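Local coordinates for protein mannan endo-1,4-beta-mannosidase (Bacillus subtilis, PDB 3CBW) that catalyses the endo hydrolysis of beta-1,4-mannosidic linkages in mannan, galactomannan and glucomannan, and so takes part in glucomannan degradation, at residues 85-90 against 114-119; 168-173 against 221-226; 188-193 against 228-233; 293-298 against 324-329. The protein carries 3 engineered substitutions. All coordinates share one frame; numbering follows the deposited sequence. Where two conformers were deposited one is given.

The four contacts sample one TIM barrel from its centre to its rims. Interaction 2 is core: two neighbouring parallel strands joined by main-chain hydrogen bonds, with an aromatic pair on one face and an arginine at the catalytic end. Interaction 1, also buried, joins two loops that follow barrel strands, through small apolar groups and one water. Interaction 3 lies at the surface and pairs the loops that follow the strands of interaction 2; the two contacts meet where Tyr-224 OH probably hydrogen-bonds Lys-233 O. Interaction 4, a surface contact some 39 Å from interaction 1 between centres, ties a helix to a turn by a salt bridge and by cation-pi and CH-pi contacts on an indole.

Interaction 1: residues 85-90 against 114-119; sequences ANIEDS and HLANPA
Neither segment runs as a strand beside the other: residues 87-90 form one short 3-10 turn, residues 114-119 are irregular, and the backbones come nearest at Ser-90 and Ala-116, whose CA atoms are 6.8 Å apart. The 3-10 turn is closed by Ser-90 N bonding back to Ile-87 O. That same carbonyl also accepts from Ser-90 OG at 2.7 Å, nearly along the C=O axis, so two donors grip one oxygen. The serine reaches it with OG in the crowded position between backbone N and carbonyl carbon (chi1 66°). A water bridges the segments, donating to Ser-90 OG at 2.6 Å and accepting from Ala-116 N at 2.9 Å. Both segments belong to loops that follow neighbouring parallel strands of the TIM barrel, 72-79 and 108-114, segment 114-119 opening with His-114, which by similarity binds substrate. Ile-87 supplies the apolar part. Its CG1 branch, anti to the backbone N (chi1 -167°), lies against the Ala-116 methyl, CG1 to CB 3.8 Å, and its tip CD1 continues to Pro-118 CA at 3.8 Å. Helix 143-163 also packs on Ile-87, through Arg-147 and Met-151. Beyond the contact, Asn-117 OD1 accepts from Ala-119 N at 3.0 Å in an Asx turn, the donor standing above the amide carbonyl plane, while Asn-117 ND2 bonds His-124 O.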
# COMPACT_ATOMS: atom_id res chain seq x y z
N ALA A 85 -6.81 -26.01 1.47
CA ALA A 85 -6.37 -27.11 2.34
C ALA A 85 -5.48 -26.61 3.48
O ALA A 85 -5.64 -27.02 4.64
CB ALA A 85 -5.66 -28.19 1.53
N ASN A 86 -4.55 -25.72 3.14
CA ASN A 86 -3.69 -25.07 4.11
C ASN A 86 -3.90 -23.57 3.94
O ASN A 86 -4.03 -23.09 2.81
CB ASN A 86 -2.22 -25.44 3.87
CG ASN A 86 -1.94 -26.92 4.11
OD1 ASN A 86 -2.36 -27.48 5.12
ND2 ASN A 86 -1.23 -27.54 3.18
N ILE A 87 -3.97 -22.84 5.05
CA ILE A 87 -4.25 -21.41 4.98
C ILE A 87 -3.25 -20.65 4.08
O ILE A 87 -3.65 -19.73 3.36
CB ILE A 87 -4.36 -20.77 6.38
CG1 ILE A 87 -4.95 -19.36 6.27
CG2 ILE A 87 -3.01 -20.80 7.14
CD1 ILE A 87 -5.44 -18.81 7.58
N GLU A 88 -1.99 -21.06 4.10
CA GLU A 88 -0.97 -20.38 3.30
C GLU A 88 -1.12 -20.59 1.78
O GLU A 88 -0.47 -19.89 1.00
CB GLU A 88 0.45 -20.68 3.80
CG GLU A 88 0.94 -22.10 3.57
CD GLU A 88 0.55 -23.09 4.67
OE1 GLU A 88 -0.41 -22.85 5.44
OE2 GLU A 88 1.21 -24.15 4.76
N ASP A 89 -1.99 -21.52 1.36
CA ASP A 89 -2.28 -21.69 -0.07
C ASP A 89 -2.93 -20.43 -0.66
O ASP A 89 -2.93 -20.23 -1.88
CB ASP A 89 -3.21 -22.89 -0.31
CG ASP A 89 -2.60 -24.22 0.11
OD1 ASP A 89 -1.37 -24.30 0.32
OD2 ASP A 89 -3.38 -25.19 0.23
N SER A 90 -3.52 -19.60 0.20
CA SER A 90 -4.06 -18.31 -0.20
C SER A 90 -3.00 -17.34 -0.70
O SER A 90 -3.33 -16.39 -1.38
CB SER A 90 -4.83 -17.68 0.97
OG SER A 90 -3.98 -17.34 2.05
N HIS A 114 -4.45 -9.15 1.12
CA HIS A 114 -5.80 -9.49 1.58
C HIS A 114 -5.77 -10.81 2.35
O HIS A 114 -6.28 -11.83 1.90
CB HIS A 114 -6.79 -9.52 0.42
CG HIS A 114 -7.21 -8.15 -0.02
ND1 HIS A 114 -6.33 -7.22 -0.52
CD2 HIS A 114 -8.43 -7.55 -0.00
CE1 HIS A 114 -6.98 -6.11 -0.81
NE2 HIS A 114 -8.25 -6.28 -0.51
N LEU A 115 -5.16 -10.78 3.54
CA LEU A 115 -4.85 -11.99 4.29
C LEU A 115 -6.07 -12.78 4.66
O LEU A 115 -7.05 -12.23 5.17
CB LEU A 115 -4.12 -11.64 5.58
CG LEU A 115 -2.71 -11.05 5.51
CD1 LEU A 115 -2.26 -10.68 6.92
CD2 LEU A 115 -1.75 -12.05 4.87
N ALA A 116 -5.99 -14.10 4.45
CA ALA A 116 -6.95 -15.02 5.05
C ALA A 116 -6.91 -14.86 6.56
O ALA A 116 -5.93 -14.35 7.13
CB ALA A 116 -6.64 -16.44 4.63
N ASN A 117 -7.98 -15.31 7.21
CA ASN A 117 -8.22 -15.08 8.62
C ASN A 117 -7.77 -16.27 9.44
O ASN A 117 -8.41 -17.33 9.41
CB ASN A 117 -9.72 -14.86 8.79
CG ASN A 117 -10.13 -14.50 10.19
OD1 ASN A 117 -9.40 -14.68 11.15
ND2 ASN A 117 -11.36 -13.98 10.31
N PRO A 118 -6.68 -16.11 10.20
CA PRO A 118 -6.13 -17.26 10.93
C PRO A 118 -6.95 -17.69 12.15
O PRO A 118 -6.59 -18.66 12.81
CB PRO A 118 -4.72 -16.80 11.31
CG PRO A 118 -4.83 -15.32 11.42
CD PRO A 118 -5.87 -14.89 10.42
N ALA A 119 -8.05 -17.00 12.45
CA ALA A 119 -9.00 -17.52 13.43
C ALA A 119 -9.75 -18.73 12.88
O ALA A 119 -10.40 -19.46 13.63
CB ALA A 119 -9.98 -16.43 13.87
O HOH W 1 -3.64 -14.98 3.07

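Interaction 2: residues 168-173 against 221-226; sequences PVLFRP and IWVYSP
Three main-chain hydrogen bonds hold strands 169-172 and 221-224 side by side as neighbouring parallel strands of the TIM barrel. Ile-221 N donates to Val-169 O, Phe-171 N to Ile-221 O at 2.8 Å with an N-H...O angle of 169°, and Val-223 N to Phe-171 O; the first two run nearly along the C=O axis, and the short strand axes cross at -35°. On one face of the sheet Leu-170 lies beside Ile-221, with CD2 3.8 Å from CG2. On the other, Phe-171 and Trp-222 form a T-shaped pair: the CD2-CE2 edge of the phenylalanine points onto the six-membered ring of the indole, the ring centroids being 5.0 Å apart and the planes at 89°. Phe-171 CG is anti to the backbone N, whereas Trp-222 CG is anti to the carbonyl carbon, yet both rings extend in the same direction. Pro-173 CG also touches the indole, 4.0 Å from Trp-222 CZ3.

At the C-terminal end, Arg-172 passes Val-223 and bends at chi3. Its guanidinium makes salt bridges with Asp-249 and with Glu-275, the nucleophile by similarity, while NE bonds Gln-110; the arrangement is consistent with orienting the Glu-275 carboxylate. Its NH1 bond to Ser-225 OG is weak. A water accepts from Ser-225 OG and donates to the carbonyl oxygens Pro-173 O and Val-223 O, each 2.8 Å away.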
# COMPACT_ATOMS: atom_id res chain seq x y z
N PRO A 168 13.50 -2.16 -4.13
CA PRO A 168 12.71 -1.59 -3.04
C PRO A 168 11.23 -1.89 -3.25
O PRO A 168 10.76 -1.87 -4.39
CB PRO A 168 12.96 -0.08 -3.18
CG PRO A 168 13.27 0.11 -4.62
CD PRO A 168 14.02 -1.12 -5.04
N VAL A 169 10.51 -2.11 -2.16
CA VAL A 169 9.09 -2.44 -2.24
C VAL A 169 8.31 -1.58 -1.26
O VAL A 169 8.66 -1.52 -0.07
CB VAL A 169 8.85 -3.93 -1.85
CG1 VAL A 169 7.36 -4.27 -1.74
CG2 VAL A 169 9.55 -4.85 -2.82
N LEU A 170 7.25 -0.95 -1.75
CA LEU A 170 6.29 -0.28 -0.89
C LEU A 170 5.40 -1.38 -0.32
O LEU A 170 4.59 -1.97 -1.03
CB LEU A 170 5.47 0.70 -1.72
CG LEU A 170 6.23 1.89 -2.30
CD1 LEU A 170 5.42 2.63 -3.36
CD2 LEU A 170 6.68 2.85 -1.20
N PHE A 171 5.58 -1.67 0.97
CA PHE A 171 4.91 -2.82 1.61
C PHE A 171 3.81 -2.28 2.51
O PHE A 171 4.09 -1.52 3.46
CB PHE A 171 5.92 -3.64 2.41
CG PHE A 171 5.36 -4.88 3.02
CD1 PHE A 171 4.82 -5.88 2.22
CD2 PHE A 171 5.41 -5.08 4.39
CE1 PHE A 171 4.31 -7.04 2.77
CE2 PHE A 171 4.92 -6.25 4.96
CZ PHE A 171 4.36 -7.24 4.15
N ARG A 172 2.58 -2.63 2.19
CA ARG A 172 1.42 -2.01 2.82
C ARG A 172 0.52 -3.09 3.43
O ARG A 172 -0.49 -3.45 2.85
CB ARG A 172 0.67 -1.18 1.77
CG ARG A 172 -0.53 -0.40 2.30
CD ARG A 172 -1.12 0.48 1.21
NE ARG A 172 -1.72 -0.27 0.11
CZ ARG A 172 -3.01 -0.52 -0.04
NH1 ARG A 172 -3.90 -0.09 0.85
NH2 ARG A 172 -3.44 -1.20 -1.08
N PRO A 173 0.89 -3.59 4.62
CA PRO A 173 0.13 -4.65 5.28
C PRO A 173 -1.00 -4.10 6.15
O PRO A 173 -0.92 -2.96 6.63
CB PRO A 173 1.17 -5.29 6.18
CG PRO A 173 2.02 -4.12 6.63
CD PRO A 173 2.08 -3.21 5.41
N ILE A 221 9.73 -0.70 2.47
CA ILE A 221 9.29 0.62 2.91
C ILE A 221 7.88 0.41 3.43
O ILE A 221 7.00 -0.04 2.70
CB ILE A 221 9.33 1.62 1.73
CG1 ILE A 221 10.79 1.85 1.29
CG2 ILE A 221 8.64 2.94 2.10
CD1 ILE A 221 10.94 2.70 0.04
N TRP A 222 7.67 0.71 4.71
CA TRP A 222 6.47 0.32 5.43
C TRP A 222 5.38 1.37 5.35
O TRP A 222 5.61 2.54 5.71
CB TRP A 222 6.84 0.02 6.89
CG TRP A 222 7.64 -1.24 6.99
CD1 TRP A 222 8.97 -1.39 6.73
CD2 TRP A 222 7.14 -2.54 7.29
NE1 TRP A 222 9.33 -2.70 6.88
CE2 TRP A 222 8.23 -3.43 7.23
CE3 TRP A 222 5.88 -3.03 7.66
CZ2 TRP A 222 8.09 -4.79 7.50
CZ3 TRP A 222 5.75 -4.39 7.93
CH2 TRP A 222 6.85 -5.25 7.83
N VAL A 223 4.19 0.96 4.90
CA VAL A 223 3.09 1.90 4.62
C VAL A 223 1.90 1.62 5.54
O VAL A 223 1.42 0.49 5.60
CB VAL A 223 2.66 1.83 3.13
CG1 VAL A 223 1.59 2.87 2.80
CG2 VAL A 223 3.89 1.98 2.21
N TYR A 224 1.43 2.66 6.23
CA TYR A 224 0.28 2.60 7.15
C TYR A 224 -0.88 3.30 6.47
O TYR A 224 -0.78 4.50 6.18
CB TYR A 224 0.67 3.33 8.44
CG TYR A 224 -0.47 3.65 9.39
CD1 TYR A 224 -1.02 2.66 10.21
CD2 TYR A 224 -0.97 4.95 9.49
CE1 TYR A 224 -2.06 2.95 11.09
CE2 TYR A 224 -2.02 5.24 10.37
CZ TYR A 224 -2.54 4.23 11.16
OH TYR A 224 -3.56 4.50 12.04
N SER A 225 -1.98 2.57 6.25
CA SER A 225 -3.04 3.06 5.36
C SER A 225 -4.46 2.86 5.90
O SER A 225 -5.19 1.96 5.47
CB SER A 225 -2.90 2.44 3.96
OG SER A 225 -2.90 1.02 3.99
N PRO A 226 -4.89 3.75 6.82
CA PRO A 226 -6.30 3.75 7.21
C PRO A 226 -7.23 4.13 6.05
O PRO A 226 -6.80 4.72 5.05
CB PRO A 226 -6.36 4.84 8.27
CG PRO A 226 -5.12 5.67 8.09
CD PRO A 226 -4.10 4.78 7.51
O HOH W 2 -1.28 -0.26 5.99

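Interaction 3: residues 188-193 against 228-233; sequences SYNQKD and ANRDFK
Asn-190 is the hub, at the third position of a type II beta turn over Ser-188 to Gln-191, where its positive phi is expected. With CG anti to the carbonyl carbon (chi1 -76°), OD1 takes the backbone N-H of Asp-231 at 2.8 Å, almost straight at 174° although the donor stands above the amide carbonyl plane. The amide also stacks nearly parallel on the Asp-231 carboxylate, and its ND2 reaches Asn-229 O through a water. Tyr-189, CG anti to the backbone N, brings CE1 over the centre of one face of the Arg-230 guanidinium, Tyr-189 CE1 to Arg-230 CZ 3.3 Å; the planes are 58° apart, so this is no flat stack. Arg-230, bent at chi2, returns NH1 to Asn-229 O and pairs NE with Glu-180. Lys-192, CG anti to the backbone N and extended beyond, lays CG over one face of the Phe-232 ring, and Lys-192 CB comes within 3.6 Å of Phe-232 CZ. Phe-232 CG is anti to the carbonyl carbon, and Asn-190 O lies near the ring edge. Arg-230 also touches Trp-181, substrate-binding by similarity, placing these loops at the C-terminal, catalytic rim of a TIM-barrel glycosidase.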
# COMPACT_ATOMS: atom_id res chain seq x y z
N SER A 188 -17.28 -3.00 14.51
CA SER A 188 -18.49 -2.26 14.24
C SER A 188 -18.14 -0.89 13.69
O SER A 188 -17.13 -0.29 14.09
CB SER A 188 -19.34 -2.10 15.51
OG SER A 188 -20.03 -3.30 15.82
N TYR A 189 -19.00 -0.41 12.81
CA TYR A 189 -18.87 0.87 12.12
C TYR A 189 -18.54 2.01 13.07
O TYR A 189 -19.35 2.37 13.93
CB TYR A 189 -20.20 1.13 11.42
CG TYR A 189 -20.32 2.43 10.68
CD1 TYR A 189 -19.99 2.50 9.33
CD2 TYR A 189 -20.81 3.58 11.30
CE1 TYR A 189 -20.11 3.69 8.62
CE2 TYR A 189 -20.93 4.79 10.59
CZ TYR A 189 -20.58 4.83 9.25
OH TYR A 189 -20.69 5.99 8.53
N ASN A 190 -17.34 2.58 12.91
CA ASN A 190 -16.89 3.75 13.69
C ASN A 190 -17.00 3.57 15.21
O ASN A 190 -17.17 4.54 15.94
CB ASN A 190 -17.61 5.03 13.24
CG ASN A 190 -17.07 5.57 11.94
OD1 ASN A 190 -15.91 5.30 11.57
ND2 ASN A 190 -17.87 6.36 11.24
N GLN A 191 -16.88 2.34 15.66
CA GLN A 191 -17.00 2.03 17.08
C GLN A 191 -15.61 1.89 17.66
O GLN A 191 -14.88 0.94 17.35
CB GLN A 191 -17.81 0.74 17.26
CG GLN A 191 -17.99 0.30 18.71
CD GLN A 191 -18.35 -1.17 18.83
OE1 GLN A 191 -17.50 -2.05 18.68
NE2 GLN A 191 -19.62 -1.45 19.10
N LYS A 192 -15.23 2.84 18.50
CA LYS A 192 -13.93 2.78 19.15
C LYS A 192 -13.92 1.60 20.10
O LYS A 192 -14.87 1.37 20.84
CB LYS A 192 -13.62 4.09 19.89
CG LYS A 192 -12.14 4.26 20.21
CD LYS A 192 -11.85 5.59 20.87
CE LYS A 192 -10.35 5.79 21.04
NZ LYS A 192 -10.01 7.14 21.57
N ASP A 193 -12.86 0.80 20.02
CA ASP A 193 -12.65 -0.35 20.88
C ASP A 193 -11.18 -0.24 21.23
O ASP A 193 -10.30 -0.50 20.40
CB ASP A 193 -12.99 -1.63 20.09
CG ASP A 193 -12.72 -2.93 20.85
OD1 ASP A 193 -11.95 -2.94 21.82
OD2 ASP A 193 -13.26 -3.98 20.43
N ALA A 228 -10.14 6.41 4.49
CA ALA A 228 -10.57 7.81 4.60
C ALA A 228 -12.00 7.98 5.10
O ALA A 228 -12.35 9.05 5.60
CB ALA A 228 -10.42 8.51 3.27
N ASN A 229 -12.82 6.96 4.93
CA ASN A 229 -14.24 7.07 5.21
C ASN A 229 -14.66 6.50 6.56
O ASN A 229 -15.84 6.25 6.78
CB ASN A 229 -15.06 6.44 4.07
CG ASN A 229 -14.85 7.14 2.73
OD1 ASN A 229 -14.46 8.31 2.68
ND2 ASN A 229 -15.12 6.43 1.64
N ARG A 230 -13.70 6.34 7.46
CA ARG A 230 -13.98 5.92 8.83
C ARG A 230 -13.15 6.74 9.80
O ARG A 230 -12.13 7.33 9.42
CB ARG A 230 -13.67 4.42 9.00
CG ARG A 230 -14.56 3.49 8.18
CD ARG A 230 -16.00 3.52 8.67
NE ARG A 230 -16.84 2.52 8.00
CZ ARG A 230 -17.48 2.72 6.85
NH1 ARG A 230 -17.40 3.88 6.20
NH2 ARG A 230 -18.24 1.75 6.35
N ASP A 231 -13.59 6.79 11.05
CA ASP A 231 -12.90 7.54 12.09
C ASP A 231 -11.59 6.86 12.51
O ASP A 231 -11.25 5.78 12.00
CB ASP A 231 -13.81 7.68 13.33
CG ASP A 231 -15.09 8.44 13.04
OD1 ASP A 231 -15.13 9.25 12.09
OD2 ASP A 231 -16.06 8.23 13.80
N PHE A 232 -10.87 7.50 13.42
CA PHE A 232 -9.73 6.91 14.12
C PHE A 232 -8.52 6.71 13.23
O PHE A 232 -7.80 5.72 13.37
CB PHE A 232 -10.11 5.59 14.81
CG PHE A 232 -11.45 5.61 15.48
CD1 PHE A 232 -11.75 6.55 16.46
CD2 PHE A 232 -12.43 4.70 15.11
CE1 PHE A 232 -13.01 6.58 17.06
CE2 PHE A 232 -13.68 4.71 15.71
CZ PHE A 232 -13.97 5.66 16.68
N LYS A 233 -8.26 7.65 12.34
CA LYS A 233 -7.17 7.48 11.38
C LYS A 233 -5.81 7.35 12.04
O LYS A 233 -4.96 6.66 11.51
CB LYS A 233 -7.10 8.64 10.39
CG LYS A 233 -7.92 8.49 9.15
CD LYS A 233 -9.17 9.29 9.28
CE LYS A 233 -9.99 9.29 8.02
NZ LYS A 233 -11.34 9.77 8.35
O HOH W 3 -17.43 7.73 8.73

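Interaction 4: residues 293-298 against 324-329; sequences AIKQKY and HDSWTL
The indole of Trp-327 carries the aliphatic chain of Lys-295 over one face, has Ser-326 OG of its own turn at the edge in the ring plane, and is touched obliquely by Ile-294 CG2, 4.2 Å from Trp-327 CZ3. Lys-295 CG stands over the middle of the ring system, 3.7 Å from the centroid of the six-membered ring and 12° off its normal, which meets the geometry of a CH-pi contact. Beyond CG the lysine is fully extended, so its chain runs obliquely across the indole until NZ lies near the five-membered ring. There the cation-pi contact is off-centre: NZ is 4.1 Å from the centroid and 35° from the normal. Arg-40 makes a second cation-pi contact with the same tryptophan.

Tip to tip with the lysine stands Asp-325, its CG anti to the backbone N (chi1 -166°). A salt bridge joins them, although its component hydrogen bonds are weak; Lys-295 NZ to Asp-325 OD2 is 3.1 Å, and the position of OD1 is less certain. OD1 also accepts from Trp-327 N in an Asx turn, within a type I beta turn from Asp-325 to Thr-328 that leads into strand 328-329. The contact therefore joins the C-terminal part of helix 287-297 to the approach to a short barrel strand paired with strand 41-49, away from the annotated sites. One ammonium group thus meets a carboxylate and an indole together, so its charge is probably stabilised by both the carboxylate and the indole face at the partly exposed surface.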
# COMPACT_ATOMS: atom_id res chain seq x y z
N ALA A 293 -7.52 18.52 -6.77
CA ALA A 293 -7.69 18.49 -5.31
C ALA A 293 -6.36 18.27 -4.60
O ALA A 293 -6.10 18.89 -3.56
CB ALA A 293 -8.71 17.44 -4.90
N ILE A 294 -5.51 17.41 -5.15
CA ILE A 294 -4.17 17.25 -4.57
C ILE A 294 -3.43 18.59 -4.54
O ILE A 294 -2.88 18.97 -3.51
CB ILE A 294 -3.36 16.16 -5.30
CG1 ILE A 294 -3.87 14.78 -4.90
CG2 ILE A 294 -1.89 16.27 -4.96
CD1 ILE A 294 -3.39 13.64 -5.78
N LYS A 295 -3.45 19.30 -5.66
CA LYS A 295 -2.75 20.58 -5.74
C LYS A 295 -3.30 21.60 -4.74
O LYS A 295 -2.55 22.34 -4.11
CB LYS A 295 -2.83 21.15 -7.14
CG LYS A 295 -2.13 20.34 -8.18
CD LYS A 295 -2.12 21.11 -9.45
CE LYS A 295 -1.62 20.26 -10.57
NZ LYS A 295 -1.08 21.08 -11.70
N GLN A 296 -4.62 21.63 -4.60
CA GLN A 296 -5.26 22.65 -3.75
C GLN A 296 -5.37 22.27 -2.28
O GLN A 296 -5.31 23.14 -1.40
CB GLN A 296 -6.68 22.94 -4.26
CG GLN A 296 -6.74 23.57 -5.64
CD GLN A 296 -7.99 24.40 -5.82
OE1 GLN A 296 -8.22 25.35 -5.07
NE2 GLN A 296 -8.81 24.04 -6.80
N LYS A 297 -5.57 20.98 -2.00
CA LYS A 297 -5.98 20.49 -0.67
C LYS A 297 -4.94 19.55 -0.04
O LYS A 297 -4.84 19.48 1.17
CB LYS A 297 -7.31 19.71 -0.75
CG LYS A 297 -8.48 20.37 -1.50
CD LYS A 297 -8.97 21.65 -0.84
CE LYS A 297 -9.66 21.40 0.49
NZ LYS A 297 -10.10 22.71 1.05
N TYR A 298 -4.21 18.79 -0.86
CA TYR A 298 -3.34 17.72 -0.33
C TYR A 298 -1.93 17.80 -0.93
O TYR A 298 -1.42 16.81 -1.45
CB TYR A 298 -3.96 16.32 -0.58
CG TYR A 298 -5.48 16.25 -0.49
CD1 TYR A 298 -6.15 16.43 0.73
CD2 TYR A 298 -6.24 15.97 -1.62
CE1 TYR A 298 -7.55 16.35 0.80
CE2 TYR A 298 -7.64 15.90 -1.55
CZ TYR A 298 -8.28 16.10 -0.35
OH TYR A 298 -9.66 16.03 -0.29
N HIS A 324 -0.93 13.59 -17.52
CA HIS A 324 -0.14 14.65 -18.15
C HIS A 324 0.01 15.89 -17.30
O HIS A 324 0.69 16.83 -17.70
CB HIS A 324 -0.69 15.00 -19.54
CG HIS A 324 -0.56 13.88 -20.52
ND1 HIS A 324 0.59 13.66 -21.25
CD2 HIS A 324 -1.42 12.89 -20.86
CE1 HIS A 324 0.42 12.60 -22.01
NE2 HIS A 324 -0.79 12.12 -21.80
N ASP A 325 -0.61 15.91 -16.12
CA ASP A 325 -0.48 17.05 -15.23
C ASP A 325 0.99 17.28 -14.91
O ASP A 325 1.75 16.31 -14.75
CB ASP A 325 -1.26 16.83 -13.94
CG ASP A 325 -1.43 18.11 -13.16
OD1 ASP A 325 -0.48 18.50 -12.45
OD2 ASP A 325 -2.50 18.77 -13.28
N SER A 326 1.41 18.53 -14.82
CA SER A 326 2.81 18.84 -14.52
C SER A 326 3.28 18.23 -13.19
O SER A 326 4.45 17.95 -13.02
CB SER A 326 3.07 20.34 -14.53
OG SER A 326 2.34 20.96 -13.50
N TRP A 327 2.35 18.01 -12.26
CA TRP A 327 2.70 17.41 -10.98
C TRP A 327 2.94 15.91 -11.03
O TRP A 327 3.61 15.37 -10.14
CB TRP A 327 1.61 17.69 -9.96
CG TRP A 327 1.67 19.06 -9.34
CD1 TRP A 327 1.93 20.24 -9.96
CD2 TRP A 327 1.43 19.37 -7.97
NE1 TRP A 327 1.88 21.27 -9.05
CE2 TRP A 327 1.56 20.76 -7.82
CE3 TRP A 327 1.10 18.60 -6.84
CZ2 TRP A 327 1.40 21.41 -6.59
CZ3 TRP A 327 0.94 19.24 -5.62
CH2 TRP A 327 1.08 20.63 -5.50
N THR A 328 2.40 15.23 -12.03
CA THR A 328 2.40 13.77 -12.03
C THR A 328 3.72 13.21 -12.55
O THR A 328 4.19 13.58 -13.62
CB THR A 328 1.20 13.25 -12.84
OG1 THR A 328 0.01 13.84 -12.31
CG2 THR A 328 1.09 11.74 -12.75
N LEU A 329 4.30 12.30 -11.77
CA LEU A 329 5.54 11.64 -12.12
C LEU A 329 5.23 10.20 -12.50
O LEU A 329 4.68 9.44 -11.70
CB LEU A 329 6.49 11.73 -10.93
CG LEU A 329 7.95 11.32 -11.12
CD1 LEU A 329 8.83 11.93 -10.04
CD2 LEU A 329 8.12 9.80 -11.17